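Local coordinates for protein allantoicase (Saccharomyces cerevisiae, PDB 1O59) that catalyses the hydrolysis of allantoate to (S)-ureidoglycolate and urea, a step of allantoin degradation that lets yeast use purines as secondary nitrogen sources, at residues V37-G43 with I98-V102; Q45-D51 with D94-K99; S126-D132 with F174-K180. All coordinates share one frame; numbering follows the deposited sequence.

Interaction 1. Residues V37-G43 with I98-V102; sequences VIGSKLG and IKMGV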
loop_
_atom_site.group_PDB
_atom_site.type_symbol
_atom_site.label_atom_id
_atom_site.label_comp_id
_atom_site.label_asym_id
_atom_site.label_seq_id
_atom_site.Cartn_x
_atom_site.Cartn_y
_atom_site.Cartn_z
ATOM N N VAL A 37 -0.975 1.533 -4.861
ATOM C CA VAL A 37 -0.128 2.542 -5.457
ATOM C C VAL A 37 -0.780 3.927 -5.464
ATOM O O VAL A 37 -0.114 4.900 -5.819
ATOM C CB VAL A 37 0.289 2.160 -6.894
ATOM C CG1 VAL A 37 1.151 0.890 -6.902
ATOM C CG2 VAL A 37 -0.957 2.003 -7.803
ATOM N N ILE A 38 -2.075 4.002 -5.117
ATOM C CA ILE A 38 -2.791 5.281 -5.011
ATOM C C ILE A 38 -3.054 5.740 -3.581
ATOM O O ILE A 38 -3.606 6.830 -3.387
ATOM C CB ILE A 38 -4.127 5.273 -5.780
ATOM C CG1 ILE A 38 -5.115 4.271 -5.166
ATOM C CG2 ILE A 38 -3.862 4.976 -7.236
ATOM C CD1 ILE A 38 -6.431 4.160 -5.894
ATOM N N GLY A 39 -2.679 4.920 -2.597
ATOM C CA GLY A 39 -2.815 5.298 -1.188
ATOM C C GLY A 39 -2.045 6.574 -0.895
ATOM O O GLY A 39 -0.921 6.726 -1.362
ATOM N N SER A 40 -2.660 7.475 -0.121
ATOM C CA SER A 40 -2.018 8.712 0.323
ATOM C C SER A 40 -0.755 8.495 1.153
ATOM O O SER A 40 0.125 9.360 1.201
ATOM C CB SER A 40 -2.992 9.529 1.145
ATOM O OG SER A 40 -3.321 8.850 2.327
ATOM N N LYS A 41 -0.683 7.346 1.811
ATOM C CA LYS A 41 0.442 7.009 2.683
ATOM C C LYS A 41 1.731 6.682 1.945
ATOM O O LYS A 41 2.779 6.642 2.595
ATOM C CB LYS A 41 0.101 5.860 3.628
ATOM C CG LYS A 41 0.021 4.476 2.990
ATOM C CD LYS A 41 -0.384 3.479 4.079
ATOM C CE LYS A 41 -0.286 2.048 3.659
ATOM N NZ LYS A 41 -0.739 1.194 4.811
ATOM N N LEU A 42 1.670 6.432 0.630
ATOM C CA LEU A 42 2.893 6.426 -0.164
ATOM C C LEU A 42 2.907 7.555 -1.186
ATOM O O LEU A 42 3.729 7.587 -2.084
ATOM C CB LEU A 42 3.202 5.053 -0.796
ATOM C CG LEU A 42 2.179 4.309 -1.644
ATOM C CD1 LEU A 42 1.882 5.058 -2.963
ATOM C CD2 LEU A 42 2.636 2.869 -1.914
ATOM N N GLY A 43 2.020 8.508 -1.006
ATOM C CA GLY A 43 2.082 9.750 -1.749
ATOM C C GLY A 43 1.085 9.867 -2.882
ATOM O O GLY A 43 1.228 10.752 -3.730
ATOM N N ILE A 98 -6.318 10.304 -10.082
ATOM C CA ILE A 98 -5.359 10.117 -8.984
ATOM C C ILE A 98 -3.989 9.762 -9.511
ATOM O O ILE A 98 -3.834 8.809 -10.292
ATOM C CB ILE A 98 -5.809 9.011 -8.017
ATOM C CG1 ILE A 98 -7.230 9.263 -7.498
ATOM C CG2 ILE A 98 -4.890 8.975 -6.806
ATOM C CD1 ILE A 98 -7.935 8.012 -7.046
ATOM N N LYS A 99 -3.001 10.535 -9.073
ATOM C CA LYS A 99 -1.639 10.273 -9.391
ATOM C C LYS A 99 -1.100 9.297 -8.357
ATOM O O LYS A 99 -1.329 9.466 -7.157
ATOM C CB LYS A 99 -0.850 11.560 -9.374
ATOM C CG LYS A 99 0.522 11.387 -9.943
ATOM C CD LYS A 99 1.234 12.686 -10.181
ATOM C CE LYS A 99 2.680 12.364 -10.673
ATOM N NZ LYS A 99 3.607 13.550 -10.637
HETATM N N MSE A 100 -0.400 8.261 -8.811
HETATM C CA MSE A 100 0.214 7.312 -7.879
HETATM C C MSE A 100 1.330 7.984 -7.090
HETATM O O MSE A 100 1.932 8.969 -7.527
HETATM C CB MSE A 100 0.859 6.125 -8.614
HETATM C CG MSE A 100 -0.077 5.312 -9.455
HETATM SE SE MSE A 100 0.894 4.006 -10.503
HETATM C CE MSE A 100 -0.485 3.517 -11.486
ATOM N N GLY A 101 1.640 7.387 -5.942
ATOM C CA GLY A 101 2.745 7.861 -5.133
ATOM C C GLY A 101 4.038 7.240 -5.587
ATOM O O GLY A 101 5.089 7.763 -5.339
ATOM N N VAL A 102 3.956 6.091 -6.241
ATOM C CA VAL A 102 5.113 5.497 -6.923
ATOM C C VAL A 102 5.217 6.056 -8.344
ATOM O O VAL A 102 4.274 6.632 -8.866
ATOM C CB VAL A 102 4.999 3.975 -6.973
ATOM C CG1 VAL A 102 4.961 3.445 -5.561
ATOM C CG2 VAL A 102 3.754 3.532 -7.768
HETATM O O HOH W 1 1.287 11.717 -6.433
#
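Val37 and the selenomethionine Met100 lie side by side and point the same way. Val37 CG2 rests on Met100 CG at 3.8 Å and also touches the selenium atom. With CG1 of Val37 anti to the carbonyl carbon (chi1 -64°), CG2 falls between the backbone N and the carbonyl carbon and faces the Met100 chain, while CG1 goes to Val102. There Val37 CG1 meets Val102 CG2 at 3.8 Å, and the two side chains cross at about a right angle. Ile38 crosses Ile98 in the same manner, with Ile38 CB 3.9 Å from Ile98 CG2. Neighbours extend this buried centre: Phe190 of strand 186-196 touches both Ile38 and Ile98, and Ala105 touches both Val37 and Met100.

Farther out, Leu42 brings its CD1 methyl to 3.6 Å from Gly101 CA. The backbones are close here. Gly101 N donates to Val37 O over 3.0 Å with an N-H...O angle of 157°, the donor lying nearly in line with the carbonyl bond. Gly101 CA makes a CA-H...O contact of 3.2 Å with Leu42 O. A side chain on Gly101 would run into Leu42 O and the carbonyl carbon of Gly43, so the close fit depends on glycine. At Gly43 the positive phi would press a side chain against the carbonyl O of Leu42.

At the polar edge, one water donates to Gly43 O at 2.9 Å and to Met100 O at 3.0 Å, bridging the two backbones. Lys41, at the far side of the loop, forms a salt bridge with Asp231 in the second allantoicase repeat. The contact packs the loop before strand 45-49 against the end of strand 94-99. Its apolar side faces residues of strands 105-113 and 186-196, consistent with the two-sheet antiparallel sandwich of galactose-binding-like domains.

Interaction 2. Residues Q45-D51 with D94-K99; sequences QVVSFSD and DWVIIK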
loop_
_atom_site.group_PDB
_atom_site.type_symbol
_atom_site.label_atom_id
_atom_site.label_comp_id
_atom_site.label_asym_id
_atom_site.label_seq_id
_atom_site.Cartn_x
_atom_site.Cartn_y
_atom_site.Cartn_z
ATOM N N GLN A 45 -2.161 11.043 -4.790
ATOM C CA GLN A 45 -2.747 12.376 -4.803
ATOM C C GLN A 45 -3.945 12.476 -5.712
ATOM O O GLN A 45 -3.882 12.067 -6.880
ATOM C CB GLN A 45 -1.742 13.384 -5.329
ATOM C CG GLN A 45 -0.995 14.157 -4.277
ATOM C CD GLN A 45 0.398 14.567 -4.774
ATOM O OE1 GLN A 45 0.571 14.920 -5.964
ATOM N NE2 GLN A 45 1.399 14.492 -3.880
ATOM N N VAL A 46 -5.000 13.090 -5.199
ATOM C CA VAL A 46 -6.124 13.439 -6.032
ATOM C C VAL A 46 -5.786 14.683 -6.841
ATOM O O VAL A 46 -5.545 15.751 -6.299
ATOM C CB VAL A 46 -7.422 13.629 -5.220
ATOM C CG1 VAL A 46 -8.551 14.028 -6.137
ATOM C CG2 VAL A 46 -7.782 12.326 -4.482
ATOM N N VAL A 47 -5.799 14.509 -8.157
ATOM C CA VAL A 47 -5.496 15.545 -9.125
ATOM C C VAL A 47 -6.741 16.329 -9.442
ATOM O O VAL A 47 -6.711 17.558 -9.509
ATOM C CB VAL A 47 -5.012 14.938 -10.457
ATOM C CG1 VAL A 47 -4.764 16.052 -11.526
ATOM C CG2 VAL A 47 -3.784 14.073 -10.248
ATOM N N SER A 48 -7.831 15.613 -9.685
ATOM C CA SER A 48 -9.062 16.258 -10.084
ATOM C C SER A 48 -10.271 15.398 -9.879
ATOM O O SER A 48 -10.154 14.232 -9.571
ATOM C CB SER A 48 -8.992 16.648 -11.556
ATOM O OG SER A 48 -9.997 17.631 -11.839
ATOM N N PHE A 49 -11.449 15.984 -10.072
ATOM C CA PHE A 49 -12.688 15.248 -9.891
ATOM C C PHE A 49 -13.773 16.036 -10.592
ATOM O O PHE A 49 -13.626 17.237 -10.854
ATOM C CB PHE A 49 -12.998 15.038 -8.382
ATOM C CG PHE A 49 -12.825 16.299 -7.570
ATOM C CD1 PHE A 49 -13.868 17.223 -7.464
ATOM C CD2 PHE A 49 -11.596 16.604 -6.979
ATOM C CE1 PHE A 49 -13.693 18.417 -6.771
ATOM C CE2 PHE A 49 -11.427 17.790 -6.268
ATOM C CZ PHE A 49 -12.478 18.706 -6.174
ATOM N N SER A 50 -14.847 15.326 -10.923
ATOM C CA SER A 50 -16.026 15.912 -11.542
ATOM C C SER A 50 -16.837 16.724 -10.540
ATOM O O SER A 50 -17.423 17.739 -10.872
ATOM C CB SER A 50 -16.926 14.789 -12.098
ATOM O OG SER A 50 -17.293 13.858 -11.092
ATOM N N ASP A 51 -16.910 16.216 -9.322
ATOM C CA ASP A 51 -17.819 16.707 -8.311
ATOM C C ASP A 51 -17.440 16.037 -7.000
ATOM O O ASP A 51 -16.835 15.000 -7.016
ATOM C CB ASP A 51 -19.258 16.347 -8.634
ATOM C CG ASP A 51 -20.239 17.030 -7.708
ATOM O OD1 ASP A 51 -20.409 18.261 -7.837
ATOM O OD2 ASP A 51 -20.856 16.443 -6.805
ATOM N N ASP A 94 -19.597 10.262 -12.912
ATOM C CA ASP A 94 -18.670 11.069 -12.133
ATOM C C ASP A 94 -17.308 10.386 -12.156
ATOM O O ASP A 94 -17.219 9.173 -12.388
ATOM C CB ASP A 94 -19.141 11.208 -10.675
ATOM C CG ASP A 94 -20.095 12.361 -10.477
ATOM O OD1 ASP A 94 -19.748 13.496 -10.923
ATOM O OD2 ASP A 94 -21.208 12.208 -9.889
ATOM N N TRP A 95 -16.261 11.174 -11.909
ATOM C CA TRP A 95 -14.904 10.676 -11.977
ATOM C C TRP A 95 -13.916 11.387 -11.042
ATOM O O TRP A 95 -14.136 12.514 -10.588
ATOM C CB TRP A 95 -14.375 10.769 -13.399
ATOM C CG TRP A 95 -14.517 12.111 -13.954
ATOM C CD1 TRP A 95 -15.535 12.558 -14.709
ATOM C CD2 TRP A 95 -13.603 13.209 -13.812
ATOM N NE1 TRP A 95 -15.334 13.878 -15.028
ATOM C CE2 TRP A 95 -14.149 14.295 -14.487
ATOM C CE3 TRP A 95 -12.378 13.381 -13.170
ATOM C CZ2 TRP A 95 -13.520 15.529 -14.544
ATOM C CZ3 TRP A 95 -11.762 14.605 -13.228
ATOM C CH2 TRP A 95 -12.328 15.658 -13.909
ATOM N N VAL A 96 -12.823 10.692 -10.771
ATOM C CA VAL A 96 -11.708 11.248 -10.012
ATOM C C VAL A 96 -10.421 10.741 -10.634
ATOM O O VAL A 96 -10.304 9.553 -10.995
ATOM C CB VAL A 96 -11.797 10.892 -8.486
ATOM C CG1 VAL A 96 -12.090 9.436 -8.274
ATOM C CG2 VAL A 96 -10.536 11.258 -7.767
ATOM N N ILE A 97 -9.479 11.661 -10.773
ATOM C CA ILE A 97 -8.175 11.345 -11.266
ATOM C C ILE A 97 -7.163 11.337 -10.107
ATOM O O ILE A 97 -7.133 12.249 -9.266
ATOM C CB ILE A 97 -7.769 12.341 -12.363
ATOM C CG1 ILE A 97 -8.653 12.167 -13.602
ATOM C CG2 ILE A 97 -6.331 12.102 -12.768
ATOM C CD1 ILE A 97 -8.635 13.351 -14.554
ATOM N N ILE A 98 -6.318 10.304 -10.082
ATOM C CA ILE A 98 -5.359 10.117 -8.984
ATOM C C ILE A 98 -3.989 9.762 -9.511
ATOM O O ILE A 98 -3.834 8.809 -10.292
ATOM C CB ILE A 98 -5.809 9.011 -8.017
ATOM C CG1 ILE A 98 -7.230 9.263 -7.498
ATOM C CG2 ILE A 98 -4.890 8.975 -6.806
ATOM C CD1 ILE A 98 -7.935 8.012 -7.046
ATOM N N LYS A 99 -3.001 10.535 -9.073
ATOM C CA LYS A 99 -1.639 10.273 -9.391
ATOM C C LYS A 99 -1.100 9.297 -8.357
ATOM O O LYS A 99 -1.329 9.466 -7.157
ATOM C CB LYS A 99 -0.850 11.560 -9.374
ATOM C CG LYS A 99 0.522 11.387 -9.943
ATOM C CD LYS A 99 1.234 12.686 -10.181
ATOM C CE LYS A 99 2.680 12.364 -10.673
ATOM N NZ LYS A 99 3.607 13.550 -10.637
#
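Ser50 and Trp95 meet with similar first torsions: each sets its next atom between the backbone N and the carbonyl carbon (chi1 57° for Ser50 OG, 53° for Trp95 CG). The turn of Trp95 lays its indole along the backbone of Phe49 and Ser50. Ser50 CB sits over the five-membered ring of Trp95, 3.6 Å from its centroid, in a CH-pi contact. Ser50 N lies above the same indole, and Ser48 CB stands at the ring edge, in plane.

The turn of Ser50 points OG at the start of the partner strand. Ser50 OG accepts from Trp95 N over 3.0 Å, with an N-H...O angle of 163°. It also donates to Asp94 OD1, although the modelled length of this bond is doubtfully short. The other carboxylate oxygen, Asp94 OD2, forms a salt bridge with Arg86 and a hydrogen bond with Thr85.

On the face shared with Phe49, Val46 CG1 meets Val96 CG2 at 3.8 Å, the side chains crossing at about a right angle. Backbone bonds join the strands along their length. Gln45 and Lys99 exchange two. Ile97 N donates to Ser48 O at 2.9 Å. Ile97 O takes Val47 N at 2.8 Å and, weakly, Ser48 N at 3.5 Å.

Val47 and Ser48 thus both face Ile97, which shifts the register by one residue. This is a classic beta bulge, placed in 45-49, an outermost strand of a five-stranded antiparallel sheet.

Interaction 3. Residues S126-D132 with F174-K180; sequences SIEALYD and FTHIKLK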
loop_
_atom_site.group_PDB
_atom_site.type_symbol
_atom_site.label_atom_id
_atom_site.label_comp_id
_atom_site.label_asym_id
_atom_site.label_seq_id
_atom_site.Cartn_x
_atom_site.Cartn_y
_atom_site.Cartn_z
ATOM N N SER A 126 -16.037 1.763 -13.124
ATOM C CA SER A 126 -14.986 1.266 -14.009
ATOM C C SER A 126 -13.687 2.037 -13.678
ATOM O O SER A 126 -13.714 3.090 -13.017
ATOM C CB SER A 126 -15.389 1.315 -15.504
ATOM O OG SER A 126 -15.417 2.623 -16.056
ATOM N N ILE A 127 -12.558 1.452 -14.093
ATOM C CA ILE A 127 -11.255 2.053 -13.896
ATOM C C ILE A 127 -10.446 2.097 -15.182
ATOM O O ILE A 127 -10.368 1.123 -15.938
ATOM C CB ILE A 127 -10.479 1.317 -12.803
ATOM C CG1 ILE A 127 -11.355 1.130 -11.549
ATOM C CG2 ILE A 127 -9.213 2.111 -12.419
ATOM C CD1 ILE A 127 -10.782 0.130 -10.531
ATOM N N GLU A 128 -9.856 3.271 -15.409
ATOM C CA GLU A 128 -8.929 3.532 -16.515
ATOM C C GLU A 128 -7.610 4.001 -15.944
ATOM O O GLU A 128 -7.524 4.392 -14.761
ATOM C CB GLU A 128 -9.485 4.601 -17.426
ATOM C CG GLU A 128 -10.931 4.355 -17.847
ATOM C CD GLU A 128 -11.438 5.317 -18.917
ATOM O OE1 GLU A 128 -10.817 6.367 -19.150
ATOM O OE2 GLU A 128 -12.494 5.033 -19.523
ATOM N N ALA A 129 -6.571 3.925 -16.773
ATOM C CA ALA A 129 -5.234 4.360 -16.369
ATOM C C ALA A 129 -4.505 5.021 -17.512
ATOM O O ALA A 129 -4.837 4.839 -18.668
ATOM C CB ALA A 129 -4.422 3.189 -15.833
ATOM N N LEU A 130 -3.516 5.828 -17.167
ATOM C CA LEU A 130 -2.571 6.304 -18.164
ATOM C C LEU A 130 -1.121 6.420 -17.675
ATOM O O LEU A 130 -0.818 6.408 -16.475
ATOM C CB LEU A 130 -3.064 7.614 -18.813
ATOM C CG LEU A 130 -3.044 9.017 -18.174
ATOM C CD1 LEU A 130 -1.621 9.566 -17.868
ATOM C CD2 LEU A 130 -3.773 9.965 -19.137
ATOM N N TYR A 131 -0.245 6.532 -18.656
ATOM C CA TYR A 131 1.169 6.675 -18.452
ATOM C C TYR A 131 1.608 8.076 -18.884
ATOM O O TYR A 131 1.554 8.416 -20.068
ATOM C CB TYR A 131 1.932 5.641 -19.276
ATOM C CG TYR A 131 3.390 5.713 -19.003
ATOM C CD1 TYR A 131 3.893 5.209 -17.823
ATOM C CD2 TYR A 131 4.270 6.314 -19.896
ATOM C CE1 TYR A 131 5.230 5.282 -17.526
ATOM C CE2 TYR A 131 5.626 6.386 -19.611
ATOM C CZ TYR A 131 6.091 5.867 -18.411
ATOM O OH TYR A 131 7.414 5.891 -18.063
ATOM N N ASP A 132 2.055 8.867 -17.911
ATOM C CA ASP A 132 2.540 10.216 -18.158
ATOM C C ASP A 132 3.970 10.385 -17.658
ATOM O O ASP A 132 4.337 9.900 -16.598
ATOM C CB ASP A 132 1.609 11.210 -17.500
ATOM C CG ASP A 132 2.109 12.613 -17.580
ATOM O OD1 ASP A 132 2.446 13.072 -18.690
ATOM O OD2 ASP A 132 2.189 13.333 -16.557
ATOM N N PHE A 174 1.644 2.195 -15.831
ATOM C CA PHE A 174 0.860 3.425 -15.706
ATOM C C PHE A 174 1.309 4.261 -14.503
ATOM O O PHE A 174 1.983 3.749 -13.610
ATOM C CB PHE A 174 -0.625 3.074 -15.560
ATOM C CG PHE A 174 -1.169 2.265 -16.701
ATOM C CD1 PHE A 174 -1.462 2.868 -17.902
ATOM C CD2 PHE A 174 -1.354 0.896 -16.592
ATOM C CE1 PHE A 174 -1.948 2.142 -18.957
ATOM C CE2 PHE A 174 -1.850 0.173 -17.670
ATOM C CZ PHE A 174 -2.150 0.807 -18.832
ATOM N N THR A 175 0.902 5.536 -14.507
ATOM C CA THR A 175 1.273 6.544 -13.495
ATOM C C THR A 175 0.080 7.221 -12.818
ATOM O O THR A 175 0.231 7.799 -11.749
ATOM C CB THR A 175 2.069 7.688 -14.148
ATOM O OG1 THR A 175 1.261 8.283 -15.168
ATOM C CG2 THR A 175 3.339 7.219 -14.886
ATOM N N HIS A 176 -1.069 7.205 -13.489
ATOM C CA HIS A 176 -2.292 7.884 -13.076
ATOM C C HIS A 176 -3.501 6.939 -13.244
ATOM O O HIS A 176 -3.546 6.151 -14.172
ATOM C CB HIS A 176 -2.551 9.096 -13.969
ATOM C CG HIS A 176 -1.628 10.247 -13.732
ATOM N ND1 HIS A 176 -0.318 10.251 -14.158
ATOM C CD2 HIS A 176 -1.843 11.453 -13.151
ATOM C CE1 HIS A 176 0.241 11.401 -13.833
ATOM N NE2 HIS A 176 -0.664 12.150 -13.223
ATOM N N ILE A 177 -4.486 7.080 -12.360
ATOM C CA ILE A 177 -5.697 6.265 -12.363
ATOM C C ILE A 177 -6.915 7.161 -12.454
ATOM O O ILE A 177 -6.946 8.225 -11.847
ATOM C CB ILE A 177 -5.755 5.408 -11.042
ATOM C CG1 ILE A 177 -4.538 4.451 -10.973
ATOM C CG2 ILE A 177 -7.104 4.662 -10.911
ATOM C CD1 ILE A 177 -4.388 3.573 -12.162
ATOM N N LYS A 178 -7.901 6.709 -13.224
ATOM C CA LYS A 178 -9.220 7.343 -13.304
ATOM C C LYS A 178 -10.273 6.369 -12.805
ATOM O O LYS A 178 -10.448 5.261 -13.336
ATOM C CB LYS A 178 -9.580 7.771 -14.739
ATOM C CG LYS A 178 -10.630 8.890 -14.796
ATOM C CD LYS A 178 -11.442 8.941 -16.075
ATOM C CE LYS A 178 -10.603 9.151 -17.292
ATOM N NZ LYS A 178 -11.398 9.341 -18.516
ATOM N N LEU A 179 -10.984 6.802 -11.780
ATOM C CA LEU A 179 -12.118 6.061 -11.263
ATOM C C LEU A 179 -13.379 6.686 -11.820
ATOM O O LEU A 179 -13.568 7.888 -11.737
ATOM C CB LEU A 179 -12.100 6.122 -9.738
ATOM C CG LEU A 179 -13.333 5.646 -8.972
ATOM C CD1 LEU A 179 -13.527 4.162 -9.097
ATOM C CD2 LEU A 179 -13.133 6.076 -7.513
ATOM N N LYS A 180 -14.226 5.861 -12.411
ATOM C CA LYS A 180 -15.505 6.310 -12.945
ATOM C C LYS A 180 -16.627 5.660 -12.130
ATOM O O LYS A 180 -16.622 4.461 -11.918
ATOM C CB LYS A 180 -15.649 5.897 -14.414
ATOM C CG LYS A 180 -14.613 6.437 -15.397
ATOM C CD LYS A 180 -15.157 6.244 -16.837
ATOM C CE LYS A 180 -14.321 6.972 -17.904
ATOM N NZ LYS A 180 -14.697 6.593 -19.333
#
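Ala129 and Phe174 pack closely on the buried side of this strand pair. Ala129 CB lies over the Phe174 ring face, 3.8 Å from the centroid, as a CH-pi contact. Next to it, Ile127 CG2 touches Ile177 CG2 at 3.6 Å. Phe190 of strand 186-196 lies against both isoleucines.

On the opposite face Glu128 and Lys180 are partly exposed and carry charge. Glu128 puts CG anti to the carbonyl carbon (chi1 -49°), and its extended chain carries the carboxylate to two lysines, which both meet it from the same side of its plane. Lys178 NZ, its chain bent at chi3, forms a salt bridge with Glu128 OE1 at 3.1 Å. Lys180 NZ forms another with Glu128 OE2 at 2.7 Å. Lys178 also forms a salt bridge with Glu141 and a cation-pi contact with Trp146. A glutamine in place of Glu128 would probably leave Lys180 without its charged mate and the lysine pair less well neutralised.

The two strands are inner neighbours in a five-stranded antiparallel sheet, in regular register from Ser126-Lys180 to Leu130-His176. A classic beta bulge then follows, where Thr175 and His176 both face Leu130. Leu130 O accepts from Thr175 N at 2.8 Å and from His176 N at 3.1 Å.

At the bulge the side chain of Thr175 adds to the backbone bonds. Thr175 OG1 accepts from Asp132 N at 2.9 Å. It also bonds to His176 ND1 at 2.7 Å, in the plane of the imidazole, which restrains the turn of the ring. At the partly exposed end, Tyr131 CD1 touches Thr175 CG2, and Phe174 CA lies near the plane of the tyrosine ring at its edge.

From the N terminus, the chain first passes through residues 37-43 and then strand 45-49. After a long excursion it returns along strand 94-99, which closes interaction 2, and runs on into 100-102, which completes interaction 1. Interaction 2 nests inside interaction 1, and the two share Ile98 and Lys99. Interaction 3 opens at 126-132 and closes a separate loop at 174-180, in series with the others. The loops meet side by side in the sheet: strand 94-99 lies beside strand 176-182, with probable bonds from Ile177 N to Ile98 O and from Leu179 N to Val96 O. Interactions 2 and 3 are two strand pairs of one five-stranded sheet, and interaction 1 ties the preceding loop to it.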